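Local coordinates for protein diguanylate cyclase DosC (Escherichia coli, PDB 4ZVA) that senses oxygen through a haem-binding globin domain and, as a diguanylate cyclase, makes the second messenger cyclic di-GMP from GTP, at residues H31-E36 / R66-V71; R39-D44 / E49-E54; R108-I113 / N137-A142. All coordinates share one frame; numbering follows the deposited sequence.

Interaction 1. Residues H31-E36 / R66-V71; sequences HYLSIE and RWIINV. With HEM (protoporphyrin IX containing Fe), chain C.
L33 and I68 meet where helix 16-43 runs past helix 54-72. Their side chains cross obliquely and the touch is small, made by the end of the isoleucine: I68 CD1 sits 3.7 Å from L33 CB, with the leucine methyl CD1 a little farther off. CG1 of I68 lies anti to its carbonyl carbon (chi1 -68°), which brings the delta carbon across to the other helix near the root of L33. The same methyl, I68 CD1, also comes within 4.4 Å of the backbone N of S34. The hydroxyl of S34 turns back into its own helix, where OG donates to H31 O at 2.9 Å. That oxygen also accepts the helical N-H of I35, and the two donors arrive from one face of its carbonyl plane.

W67, next to I68, points to the haem. Its CG is anti to the backbone N (chi1 -170°), and the indole is clamped between two groups: the haem vinyl carbon CBC lies over one face, 3.4 Å from W67 CH2, and V71 CG2 lies over the opposite face, both toward the rim. NE1 is hydrogen-bonded to Q86 OE1 of helix 79-96.

Helix 100-119 packs against both helices, with I113 on L33 and L110 on W67 and I68, while A142 and M146 of helix 125-147 pack on the indole.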
loop_
_atom_site.group_PDB
_atom_site.type_symbol
_atom_site.label_atom_id
_atom_site.label_comp_id
_atom_site.label_asym_id
_atom_site.label_seq_id
_atom_site.Cartn_x
_atom_site.Cartn_y
_atom_site.Cartn_z
ATOM N N HIS A 31 2.011 -16.198 12.443
ATOM C CA HIS A 31 0.895 -17.083 12.749
ATOM C C HIS A 31 -0.379 -16.287 13.015
ATOM O O HIS A 31 -1.416 -16.543 12.401
ATOM C CB HIS A 31 1.229 -17.970 13.952
ATOM C CG HIS A 31 0.185 -19.001 14.254
ATOM N ND1 HIS A 31 -0.182 -19.976 13.350
ATOM C CD2 HIS A 31 -0.565 -19.213 15.360
ATOM C CE1 HIS A 31 -1.116 -20.740 13.886
ATOM N NE2 HIS A 31 -1.367 -20.299 15.106
ATOM N N TYR A 32 -0.292 -15.313 13.916
ATOM C CA TYR A 32 -1.419 -14.435 14.201
ATOM C C TYR A 32 -1.902 -13.731 12.939
ATOM O O TYR A 32 -3.103 -13.655 12.680
ATOM C CB TYR A 32 -1.047 -13.386 15.256
ATOM C CG TYR A 32 -1.945 -12.164 15.214
ATOM C CD1 TYR A 32 -3.205 -12.185 15.796
ATOM C CD2 TYR A 32 -1.542 -10.998 14.570
ATOM C CE1 TYR A 32 -4.034 -11.081 15.751
ATOM C CE2 TYR A 32 -2.367 -9.889 14.518
ATOM C CZ TYR A 32 -3.611 -9.936 15.111
ATOM O OH TYR A 32 -4.435 -8.834 15.065
ATOM N N LEU A 33 -0.954 -13.217 12.162
ATOM C CA LEU A 33 -1.272 -12.441 10.970
ATOM C C LEU A 33 -2.029 -13.266 9.935
ATOM O O LEU A 33 -3.023 -12.803 9.383
ATOM C CB LEU A 33 0.007 -11.871 10.352
ATOM C CG LEU A 33 0.701 -10.747 11.125
ATOM C CD1 LEU A 33 2.039 -10.413 10.496
ATOM C CD2 LEU A 33 -0.184 -9.509 11.183
ATOM N N SER A 34 -1.577 -14.492 9.693
ATOM C CA SER A 34 -2.217 -15.349 8.698
ATOM C C SER A 34 -3.642 -15.717 9.099
ATOM O O SER A 34 -4.536 -15.788 8.254
ATOM C CB SER A 34 -1.390 -16.620 8.474
ATOM O OG SER A 34 -1.360 -17.428 9.639
ATOM N N ILE A 35 -3.853 -15.936 10.393
ATOM C CA ILE A 35 -5.170 -16.296 10.906
ATOM C C ILE A 35 -6.147 -15.124 10.838
ATOM O O ILE A 35 -7.274 -15.271 10.365
ATOM C CB ILE A 35 -5.074 -16.797 12.358
ATOM C CG1 ILE A 35 -4.254 -18.088 12.417
ATOM C CG2 ILE A 35 -6.461 -17.010 12.950
ATOM C CD1 ILE A 35 -3.887 -18.504 13.817
ATOM N N GLU A 36 -5.705 -13.961 11.305
ATOM C CA GLU A 36 -6.535 -12.760 11.291
ATOM C C GLU A 36 -6.812 -12.301 9.859
ATOM O O GLU A 36 -7.904 -11.826 9.552
ATOM C CB GLU A 36 -5.870 -11.643 12.102
ATOM C CG GLU A 36 -6.683 -10.355 12.204
ATOM C CD GLU A 36 -7.934 -10.494 13.063
ATOM O OE1 GLU A 36 -8.182 -11.588 13.613
ATOM O OE2 GLU A 36 -8.673 -9.495 13.191
ATOM N N ARG A 66 4.556 -18.302 5.621
ATOM C CA ARG A 66 5.804 -18.390 4.881
ATOM C C ARG A 66 6.012 -17.138 4.035
ATOM O O ARG A 66 7.117 -16.603 3.964
ATOM C CB ARG A 66 5.811 -19.642 4.005
ATOM C CG ARG A 66 7.111 -19.888 3.261
ATOM C CD ARG A 66 6.983 -21.085 2.328
ATOM N NE ARG A 66 6.121 -22.122 2.893
ATOM C CZ ARG A 66 4.946 -22.480 2.382
ATOM N NH1 ARG A 66 4.492 -21.897 1.280
ATOM N NH2 ARG A 66 4.229 -23.428 2.969
ATOM N N TRP A 67 4.940 -16.671 3.402
ATOM C CA TRP A 67 5.014 -15.490 2.547
ATOM C C TRP A 67 5.437 -14.261 3.343
ATOM O O TRP A 67 6.351 -13.536 2.947
ATOM C CB TRP A 67 3.667 -15.230 1.867
ATOM C CG TRP A 67 3.730 -14.173 0.798
ATOM C CD1 TRP A 67 3.868 -14.374 -0.544
ATOM C CD2 TRP A 67 3.659 -12.752 0.985
ATOM N NE1 TRP A 67 3.888 -13.169 -1.205
ATOM C CE2 TRP A 67 3.762 -12.157 -0.290
ATOM C CE3 TRP A 67 3.517 -11.924 2.105
ATOM C CZ2 TRP A 67 3.726 -10.775 -0.477
ATOM C CZ3 TRP A 67 3.485 -10.551 1.918
ATOM C CH2 TRP A 67 3.590 -9.990 0.637
ATOM N N ILE A 68 4.762 -14.034 4.466
ATOM C CA ILE A 68 5.030 -12.879 5.316
ATOM C C ILE A 68 6.478 -12.860 5.789
ATOM O O ILE A 68 7.147 -11.829 5.719
ATOM C CB ILE A 68 4.087 -12.856 6.531
ATOM C CG1 ILE A 68 2.652 -12.592 6.072
ATOM C CG2 ILE A 68 4.524 -11.797 7.530
ATOM C CD1 ILE A 68 1.611 -12.827 7.136
ATOM N N ILE A 69 6.964 -14.006 6.259
ATOM C CA ILE A 69 8.342 -14.105 6.724
ATOM C C ILE A 69 9.334 -13.872 5.588
ATOM O O ILE A 69 10.297 -13.127 5.749
ATOM C CB ILE A 69 8.625 -15.481 7.370
ATOM C CG1 ILE A 69 7.777 -15.659 8.629
ATOM C CG2 ILE A 69 10.102 -15.620 7.714
ATOM C CD1 ILE A 69 7.914 -17.024 9.273
ATOM N N ASN A 70 9.093 -14.496 4.439
ATOM C CA ASN A 70 10.006 -14.357 3.307
ATOM C C ASN A 70 10.133 -12.914 2.833
ATOM O O ASN A 70 11.238 -12.426 2.595
ATOM C CB ASN A 70 9.555 -15.246 2.145
ATOM C CG ASN A 70 9.892 -16.711 2.364
ATOM O OD1 ASN A 70 10.899 -17.039 2.991
ATOM N ND2 ASN A 70 9.045 -17.599 1.855
ATOM N N VAL A 71 9.003 -12.224 2.735
ATOM C CA VAL A 71 8.989 -10.851 2.237
ATOM C C VAL A 71 9.621 -9.872 3.223
ATOM O O VAL A 71 10.480 -9.074 2.852
ATOM C CB VAL A 71 7.553 -10.394 1.912
ATOM C CG1 VAL A 71 7.505 -8.890 1.670
ATOM C CG2 VAL A 71 7.025 -11.148 0.705
HETATM C CHA HEM C . -2.884 -19.336 -2.644
HETATM C CHB HEM C . -7.099 -17.013 -2.047
HETATM C CHC HEM C . -4.643 -12.901 -1.374
HETATM C CHD HEM C . -0.531 -15.413 -0.896
HETATM C C1A HEM C . -4.234 -19.092 -2.510
HETATM C C2A HEM C . -5.310 -20.068 -2.551
HETATM C C3A HEM C . -6.463 -19.417 -2.384
HETATM C C4A HEM C . -6.172 -18.010 -2.237
HETATM C CMA HEM C . -7.872 -20.045 -2.354
HETATM C CAA HEM C . -5.173 -21.595 -2.739
HETATM C CBA HEM C . -4.318 -22.178 -1.618
HETATM C CGA HEM C . -4.428 -23.677 -1.617
HETATM O O1A HEM C . -5.492 -24.202 -2.036
HETATM O O2A HEM C . -3.452 -24.341 -1.186
HETATM C C1B HEM C . -6.805 -15.696 -1.787
HETATM C C2B HEM C . -7.765 -14.659 -1.467
HETATM C C3B HEM C . -7.081 -13.513 -1.282
HETATM C C4B HEM C . -5.676 -13.805 -1.478
HETATM C CMB HEM C . -9.289 -14.911 -1.381
HETATM C CAB HEM C . -7.580 -12.090 -0.920
HETATM C CBB HEM C . -8.850 -11.773 -0.658
HETATM C C1C HEM C . -3.334 -13.221 -1.096
HETATM C C2C HEM C . -2.323 -12.322 -0.578
HETATM C C3C HEM C . -1.177 -13.020 -0.448
HETATM C C4C HEM C . -1.443 -14.379 -0.878
HETATM C CMC HEM C . -2.597 -10.834 -0.259
HETATM C CAC HEM C . 0.215 -12.567 0.062
HETATM C CBC HEM C . 0.487 -11.350 0.546
HETATM C C1D HEM C . -0.764 -16.704 -1.324
HETATM C C2D HEM C . 0.228 -17.757 -1.366
HETATM C C3D HEM C . -0.509 -18.990 -1.911
HETATM C C4D HEM C . -1.867 -18.550 -2.147
HETATM C CMD HEM C . 1.707 -17.644 -0.935
HETATM C CAD HEM C . 0.056 -20.404 -2.175
HETATM C CBD HEM C . 1.173 -20.326 -3.212
HETATM C CGD HEM C . 1.458 -21.694 -3.775
HETATM O O1D HEM C . 2.508 -21.856 -4.447
HETATM O O2D HEM C . 0.637 -22.622 -3.554
HETATM N NA HEM C . -4.802 -17.846 -2.321
HETATM N NB HEM C . -5.541 -15.144 -1.785
HETATM N NC HEM C . -2.763 -14.465 -1.267
HETATM N ND HEM C . -1.974 -17.209 -1.792
HETATM FE FE HEM C . -3.726 -16.106 -2.035
#

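Interaction 2. Residues R39-D44 / E49-E54; sequences RIVRID and EFLSNE. With HEM (protoporphyrin IX containing Fe), chain C.
V41 and R42, near the end of helix 16-43, make the contact with L51 in the loop that leads to helix 54-72. Just before them, R39 pairs with E36 one turn back, and I40 packs on V109 and I113 of helix 100-119. V41 touches both L51 and the cofactor: its CG1 is 3.8 Å from L51 CD1 and 3.4 Å from the haem vinyl carbon CBB. The valine and leucine side chains cross at about a right angle, and the other leucine methyl, L51 CD2, reaches the haem methyl CMA at 4.0 Å. In this protoglobin-family fold the two segments therefore form part of the haem pocket wall, along the edge that carries CBB and CMA; F50 adds its carbonyl O, 3.4 Å from CMA. The loop around L51 has bonds of its own: S52 OG donates to E49 O, and N53 caps helix 54-72 through V56 N.

R42 follows V41, its chain bent at chi2 (-87°) and chi3 (-70°), so that it folds alongside L51 with CD 3.8 Å from L51 CB. Its guanidinium then meets L51 O at its edge, near the group's plane; the bond from R42 NH1 to L51 O, 2.6 Å long, is weak, with an N-H...O angle of 118°. The stronger partner of NH1 is the carboxylate of E48. A leucine in its place would probably leave E48 without its ionic mate and L51 O without this donor. D44 ends the segment, capping helix 45-48 at H46 N with OD1, while its OD2 forms a salt bridge to R148 of the second subunit.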
loop_
_atom_site.group_PDB
_atom_site.type_symbol
_atom_site.label_atom_id
_atom_site.label_comp_id
_atom_site.label_asym_id
_atom_site.label_seq_id
_atom_site.Cartn_x
_atom_site.Cartn_y
_atom_site.Cartn_z
ATOM N N ARG A 39 -9.587 -14.504 8.523
ATOM C CA ARG A 39 -10.870 -14.169 9.133
ATOM C C ARG A 39 -11.497 -12.927 8.501
ATOM O O ARG A 39 -12.688 -12.913 8.192
ATOM C CB ARG A 39 -10.711 -13.956 10.640
ATOM C CG ARG A 39 -12.033 -13.740 11.363
ATOM C CD ARG A 39 -11.827 -13.295 12.800
ATOM N NE ARG A 39 -11.218 -11.972 12.878
ATOM C CZ ARG A 39 -11.897 -10.834 12.768
ATOM N NH1 ARG A 39 -13.210 -10.857 12.573
ATOM N NH2 ARG A 39 -11.264 -9.672 12.850
ATOM N N ILE A 40 -10.689 -11.889 8.314
ATOM C CA ILE A 40 -11.174 -10.621 7.775
ATOM C C ILE A 40 -11.520 -10.739 6.292
ATOM O O ILE A 40 -12.545 -10.229 5.839
ATOM C CB ILE A 40 -10.140 -9.500 7.978
ATOM C CG1 ILE A 40 -9.928 -9.253 9.471
ATOM C CG2 ILE A 40 -10.586 -8.218 7.285
ATOM C CD1 ILE A 40 -8.868 -8.227 9.777
ATOM N N VAL A 41 -10.655 -11.410 5.539
ATOM C CA VAL A 41 -10.885 -11.648 4.119
ATOM C C VAL A 41 -12.184 -12.426 3.889
ATOM O O VAL A 41 -12.936 -12.133 2.957
ATOM C CB VAL A 41 -9.697 -12.411 3.494
ATOM C CG1 VAL A 41 -10.106 -13.110 2.208
ATOM C CG2 VAL A 41 -8.525 -11.468 3.266
ATOM N N ARG A 42 -12.452 -13.392 4.764
ATOM C CA ARG A 42 -13.660 -14.215 4.688
ATOM C C ARG A 42 -14.941 -13.384 4.729
ATOM O O ARG A 42 -15.966 -13.787 4.174
ATOM C CB ARG A 42 -13.677 -15.238 5.828
ATOM C CG ARG A 42 -12.925 -16.527 5.533
ATOM C CD ARG A 42 -13.803 -17.548 4.831
ATOM N NE ARG A 42 -14.835 -18.080 5.716
ATOM C CZ ARG A 42 -15.740 -18.982 5.351
ATOM N NH1 ARG A 42 -15.744 -19.458 4.113
ATOM N NH2 ARG A 42 -16.642 -19.411 6.224
ATOM N N ILE A 43 -14.882 -12.236 5.397
ATOM C CA ILE A 43 -16.036 -11.349 5.514
ATOM C C ILE A 43 -16.501 -10.860 4.143
ATOM O O ILE A 43 -17.700 -10.750 3.887
ATOM C CB ILE A 43 -15.720 -10.130 6.411
ATOM C CG1 ILE A 43 -15.225 -10.588 7.784
ATOM C CG2 ILE A 43 -16.942 -9.237 6.564
ATOM C CD1 ILE A 43 -16.217 -11.452 8.533
ATOM N N ASP A 44 -15.546 -10.578 3.262
ATOM C CA ASP A 44 -15.864 -10.135 1.909
ATOM C C ASP A 44 -16.545 -11.260 1.136
ATOM O O ASP A 44 -15.974 -12.338 0.973
ATOM C CB ASP A 44 -14.598 -9.666 1.185
ATOM C CG ASP A 44 -14.898 -8.928 -0.112
ATOM O OD1 ASP A 44 -15.692 -9.433 -0.933
ATOM O OD2 ASP A 44 -14.335 -7.830 -0.307
ATOM N N GLU A 49 -16.061 -16.860 -1.483
ATOM C CA GLU A 49 -16.296 -17.918 -2.460
ATOM C C GLU A 49 -15.071 -18.811 -2.645
ATOM O O GLU A 49 -15.196 -20.026 -2.808
ATOM C CB GLU A 49 -16.701 -17.311 -3.804
ATOM C CG GLU A 49 -17.011 -18.335 -4.883
ATOM C CD GLU A 49 -17.216 -17.701 -6.245
ATOM O OE1 GLU A 49 -17.124 -16.459 -6.342
ATOM O OE2 GLU A 49 -17.467 -18.444 -7.217
ATOM N N PHE A 50 -13.888 -18.206 -2.606
ATOM C CA PHE A 50 -12.648 -18.932 -2.856
ATOM C C PHE A 50 -12.151 -19.663 -1.612
ATOM O O PHE A 50 -11.168 -20.401 -1.667
ATOM C CB PHE A 50 -11.567 -17.977 -3.364
ATOM C CG PHE A 50 -11.968 -17.207 -4.590
ATOM C CD1 PHE A 50 -11.895 -17.789 -5.843
ATOM C CD2 PHE A 50 -12.416 -15.900 -4.488
ATOM C CE1 PHE A 50 -12.262 -17.084 -6.974
ATOM C CE2 PHE A 50 -12.784 -15.189 -5.616
ATOM C CZ PHE A 50 -12.707 -15.782 -6.860
ATOM N N LEU A 51 -12.835 -19.452 -0.494
ATOM C CA LEU A 51 -12.456 -20.079 0.767
ATOM C C LEU A 51 -13.635 -20.883 1.303
ATOM O O LEU A 51 -14.354 -20.427 2.192
ATOM C CB LEU A 51 -12.018 -19.021 1.782
ATOM C CG LEU A 51 -11.122 -17.903 1.240
ATOM C CD1 LEU A 51 -10.886 -16.834 2.296
ATOM C CD2 LEU A 51 -9.800 -18.462 0.738
ATOM N N SER A 52 -13.826 -22.084 0.765
ATOM C CA SER A 52 -15.044 -22.844 1.026
ATOM C C SER A 52 -14.813 -24.180 1.726
ATOM O O SER A 52 -15.768 -24.903 2.010
ATOM C CB SER A 52 -15.793 -23.087 -0.287
ATOM O OG SER A 52 -16.177 -21.861 -0.885
ATOM N N ASN A 53 -13.560 -24.512 2.010
ATOM C CA ASN A 53 -13.270 -25.768 2.692
ATOM C C ASN A 53 -12.041 -25.680 3.586
ATOM O O ASN A 53 -11.204 -24.790 3.426
ATOM C CB ASN A 53 -13.094 -26.895 1.672
ATOM C CG ASN A 53 -11.911 -26.672 0.754
ATOM O OD1 ASN A 53 -10.783 -27.044 1.078
ATOM N ND2 ASN A 53 -12.160 -26.058 -0.396
ATOM N N GLU A 54 -11.942 -26.618 4.522
ATOM C CA GLU A 54 -10.886 -26.600 5.525
ATOM C C GLU A 54 -9.508 -26.911 4.952
ATOM O O GLU A 54 -8.498 -26.527 5.530
ATOM C CB GLU A 54 -11.214 -27.586 6.648
ATOM C CG GLU A 54 -12.416 -27.183 7.485
ATOM C CD GLU A 54 -12.660 -28.123 8.647
ATOM O OE1 GLU A 54 -11.873 -29.078 8.816
ATOM O OE2 GLU A 54 -13.638 -27.902 9.394
HETATM C CHA HEM C . -2.884 -19.336 -2.644
HETATM C CHB HEM C . -7.099 -17.013 -2.047
HETATM C CHC HEM C . -4.643 -12.901 -1.374
HETATM C CHD HEM C . -0.531 -15.413 -0.896
HETATM C C1A HEM C . -4.234 -19.092 -2.510
HETATM C C2A HEM C . -5.310 -20.068 -2.551
HETATM C C3A HEM C . -6.463 -19.417 -2.384
HETATM C C4A HEM C . -6.172 -18.010 -2.237
HETATM C CMA HEM C . -7.872 -20.045 -2.354
HETATM C CAA HEM C . -5.173 -21.595 -2.739
HETATM C CBA HEM C . -4.318 -22.178 -1.618
HETATM C CGA HEM C . -4.428 -23.677 -1.617
HETATM O O1A HEM C . -5.492 -24.202 -2.036
HETATM O O2A HEM C . -3.452 -24.341 -1.186
HETATM C C1B HEM C . -6.805 -15.696 -1.787
HETATM C C2B HEM C . -7.765 -14.659 -1.467
HETATM C C3B HEM C . -7.081 -13.513 -1.282
HETATM C C4B HEM C . -5.676 -13.805 -1.478
HETATM C CMB HEM C . -9.289 -14.911 -1.381
HETATM C CAB HEM C . -7.580 -12.090 -0.920
HETATM C CBB HEM C . -8.850 -11.773 -0.658
HETATM C C1C HEM C . -3.334 -13.221 -1.096
HETATM C C2C HEM C . -2.323 -12.322 -0.578
HETATM C C3C HEM C . -1.177 -13.020 -0.448
HETATM C C4C HEM C . -1.443 -14.379 -0.878
HETATM C CMC HEM C . -2.597 -10.834 -0.259
HETATM C CAC HEM C . 0.215 -12.567 0.062
HETATM C CBC HEM C . 0.487 -11.350 0.546
HETATM C C1D HEM C . -0.764 -16.704 -1.324
HETATM C C2D HEM C . 0.228 -17.757 -1.366
HETATM C C3D HEM C . -0.509 -18.990 -1.911
HETATM C C4D HEM C . -1.867 -18.550 -2.147
HETATM C CMD HEM C . 1.707 -17.644 -0.935
HETATM C CAD HEM C . 0.056 -20.404 -2.175
HETATM C CBD HEM C . 1.173 -20.326 -3.212
HETATM C CGD HEM C . 1.458 -21.694 -3.775
HETATM O O1D HEM C . 2.508 -21.856 -4.447
HETATM O O2D HEM C . 0.637 -22.622 -3.554
HETATM N NA HEM C . -4.802 -17.846 -2.321
HETATM N NB HEM C . -5.541 -15.144 -1.785
HETATM N NC HEM C . -2.763 -14.465 -1.267
HETATM N ND HEM C . -1.974 -17.209 -1.792
HETATM FE FE HEM C . -3.726 -16.106 -2.035
#

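Interaction 3. Residues R108-I113 / N137-A142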
loop_
_atom_site.group_PDB
_atom_site.type_symbol
_atom_site.label_atom_id
_atom_site.label_comp_id
_atom_site.label_asym_id
_atom_site.label_seq_id
_atom_site.Cartn_x
_atom_site.Cartn_y
_atom_site.Cartn_z
ATOM N N ARG A 108 -4.270 -5.035 1.432
ATOM C CA ARG A 108 -4.660 -3.916 2.278
ATOM C C ARG A 108 -4.981 -4.408 3.683
ATOM O O ARG A 108 -4.603 -3.780 4.672
ATOM C CB ARG A 108 -5.858 -3.167 1.693
ATOM C CG ARG A 108 -6.157 -1.862 2.420
ATOM C CD ARG A 108 -7.339 -1.122 1.816
ATOM N NE ARG A 108 -8.607 -1.792 2.081
ATOM C CZ ARG A 108 -9.257 -1.721 3.237
ATOM N NH1 ARG A 108 -8.754 -1.011 4.239
ATOM N NH2 ARG A 108 -10.408 -2.360 3.394
ATOM N N VAL A 109 -5.682 -5.535 3.760
ATOM C CA VAL A 109 -6.006 -6.150 5.042
ATOM C C VAL A 109 -4.736 -6.505 5.805
ATOM O O VAL A 109 -4.621 -6.221 6.998
ATOM C CB VAL A 109 -6.864 -7.421 4.861
ATOM C CG1 VAL A 109 -6.997 -8.165 6.175
ATOM C CG2 VAL A 109 -8.231 -7.061 4.303
ATOM N N LEU A 110 -3.781 -7.107 5.100
ATOM C CA LEU A 110 -2.508 -7.501 5.695
ATOM C C LEU A 110 -1.764 -6.295 6.258
ATOM O O LEU A 110 -1.313 -6.314 7.401
ATOM C CB LEU A 110 -1.633 -8.221 4.667
ATOM C CG LEU A 110 -0.244 -8.641 5.153
ATOM C CD1 LEU A 110 -0.357 -9.601 6.338
ATOM C CD2 LEU A 110 0.568 -9.259 4.023
ATOM N N LYS A 111 -1.634 -5.247 5.449
ATOM C CA LYS A 111 -0.969 -4.026 5.886
ATOM C C LYS A 111 -1.700 -3.381 7.061
ATOM O O LYS A 111 -1.073 -2.815 7.957
ATOM C CB LYS A 111 -0.855 -3.032 4.726
ATOM C CG LYS A 111 0.170 -3.432 3.677
ATOM C CD LYS A 111 0.205 -2.463 2.502
ATOM C CE LYS A 111 -1.039 -2.597 1.636
ATOM N NZ LYS A 111 -0.949 -1.767 0.401
ATOM N N LYS A 112 -3.024 -3.490 7.063
ATOM C CA LYS A 112 -3.838 -2.904 8.121
ATOM C C LYS A 112 -3.584 -3.572 9.473
ATOM O O LYS A 112 -3.408 -2.892 10.482
ATOM C CB LYS A 112 -5.323 -2.996 7.767
ATOM C CG LYS A 112 -6.241 -2.478 8.864
ATOM C CD LYS A 112 -7.709 -2.620 8.492
ATOM C CE LYS A 112 -8.605 -2.230 9.657
ATOM N NZ LYS A 112 -10.050 -2.320 9.310
ATOM N N ILE A 113 -3.577 -4.902 9.495
ATOM C CA ILE A 113 -3.429 -5.635 10.750
ATOM C C ILE A 113 -1.976 -5.725 11.209
ATOM O O ILE A 113 -1.702 -6.071 12.361
ATOM C CB ILE A 113 -4.004 -7.059 10.640
ATOM C CG1 ILE A 113 -3.264 -7.861 9.567
ATOM C CG2 ILE A 113 -5.492 -7.002 10.349
ATOM C CD1 ILE A 113 -3.699 -9.316 9.492
ATOM N N ASN A 137 6.674 -0.758 2.371
ATOM C CA ASN A 137 7.331 -0.721 1.070
ATOM C C ASN A 137 7.637 -2.121 0.543
ATOM O O ASN A 137 7.536 -2.373 -0.656
ATOM C CB ASN A 137 8.612 0.111 1.149
ATOM C CG ASN A 137 8.340 1.603 1.098
ATOM O OD1 ASN A 137 7.202 2.044 1.257
ATOM N ND2 ASN A 137 9.389 2.388 0.893
ATOM N N SER A 138 8.003 -3.029 1.443
ATOM C CA SER A 138 8.271 -4.415 1.069
ATOM C C SER A 138 7.011 -5.129 0.597
ATOM O O SER A 138 7.032 -5.852 -0.397
ATOM C CB SER A 138 8.886 -5.183 2.245
ATOM O OG SER A 138 10.175 -4.681 2.553
ATOM N N ILE A 139 5.915 -4.941 1.321
ATOM C CA ILE A 139 4.660 -5.585 0.964
ATOM C C ILE A 139 4.138 -5.022 -0.359
ATOM O O ILE A 139 3.655 -5.769 -1.215
ATOM C CB ILE A 139 3.605 -5.414 2.072
ATOM C CG1 ILE A 139 4.030 -6.193 3.322
ATOM C CG2 ILE A 139 2.239 -5.903 1.607
ATOM C CD1 ILE A 139 3.069 -6.074 4.474
ATOM N N ASP A 140 4.257 -3.708 -0.528
ATOM C CA ASP A 140 3.801 -3.050 -1.752
ATOM C C ASP A 140 4.601 -3.454 -2.989
ATOM O O ASP A 140 4.024 -3.678 -4.054
ATOM C CB ASP A 140 3.852 -1.531 -1.588
ATOM C CG ASP A 140 2.631 -0.977 -0.880
ATOM O OD1 ASP A 140 1.635 -1.718 -0.741
ATOM O OD2 ASP A 140 2.661 0.206 -0.474
ATOM N N ILE A 141 5.923 -3.539 -2.857
ATOM C CA ILE A 141 6.764 -3.941 -3.982
ATOM C C ILE A 141 6.450 -5.386 -4.376
ATOM O O ILE A 141 6.454 -5.729 -5.559
ATOM C CB ILE A 141 8.284 -3.767 -3.678
ATOM C CG1 ILE A 141 9.115 -3.948 -4.948
ATOM C CG2 ILE A 141 8.772 -4.728 -2.613
ATOM C CD1 ILE A 141 9.005 -2.798 -5.901
ATOM N N ALA A 142 6.169 -6.225 -3.384
ATOM C CA ALA A 142 5.812 -7.614 -3.634
ATOM C C ALA A 142 4.456 -7.713 -4.324
ATOM O O ALA A 142 4.268 -8.537 -5.220
ATOM C CB ALA A 142 5.805 -8.404 -2.333
#
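K111 NZ and D140 OD1 form a salt bridge at 2.8 Å between two antiparallel helices, 100-119 and 125-147. The axes of the short segments are 10.8 Å apart, at 173° to each other. The ammonium comes to the syn lone pair of OD1, the side facing the other carboxylate oxygen. A single bend at chi3 (-71°) in the outer part of the lysine chain turns NZ toward the aspartate, and the two side chains cross at about a right angle.

Beneath this polar pair, the lysine's carbon chain runs past I139 in the opposite direction, with K111 CG 3.8 Å from I139 CG2. Chain and charge together make this the close part of the contact. The packing is looser toward the haem side, where L110 CD2 and I139 CD1 only graze at 4.1 Å. On the outer side R108 forms salt bridges to E144 and E6 of the second subunit.

The charged pair is buried and doubled across the dimer: K111 also bridges D140 OD2 of the second subunit, and D140 OD2 bridges K111 of that subunit. Each ammonium thus faces two carboxylates, which would favour keeping both groups ionised. The antiparallel helix pair set against its mate in the other subunit is consistent with the four-helix bundle dimer interface of globin-coupled sensors.

Interactions 1 and 2 lie along helix 16-43, the first near the centre of the chain and the second toward its periphery; interaction 3 is also central and borders the second subunit. Interactions 1 and 2 both touch the haem, though their centres lie about 16 Å apart; along the chain, interaction 2 falls between the two segments of interaction 1. Interaction 3 comes later and pairs helices 100-119 and 125-147. Its centre is about 11 Å from that of interaction 1, which it meets through W67 against L110 and A142, and about 19 Å from that of interaction 2, reached through I40. Packing thus runs continuously from the haem pocket to the subunit interface.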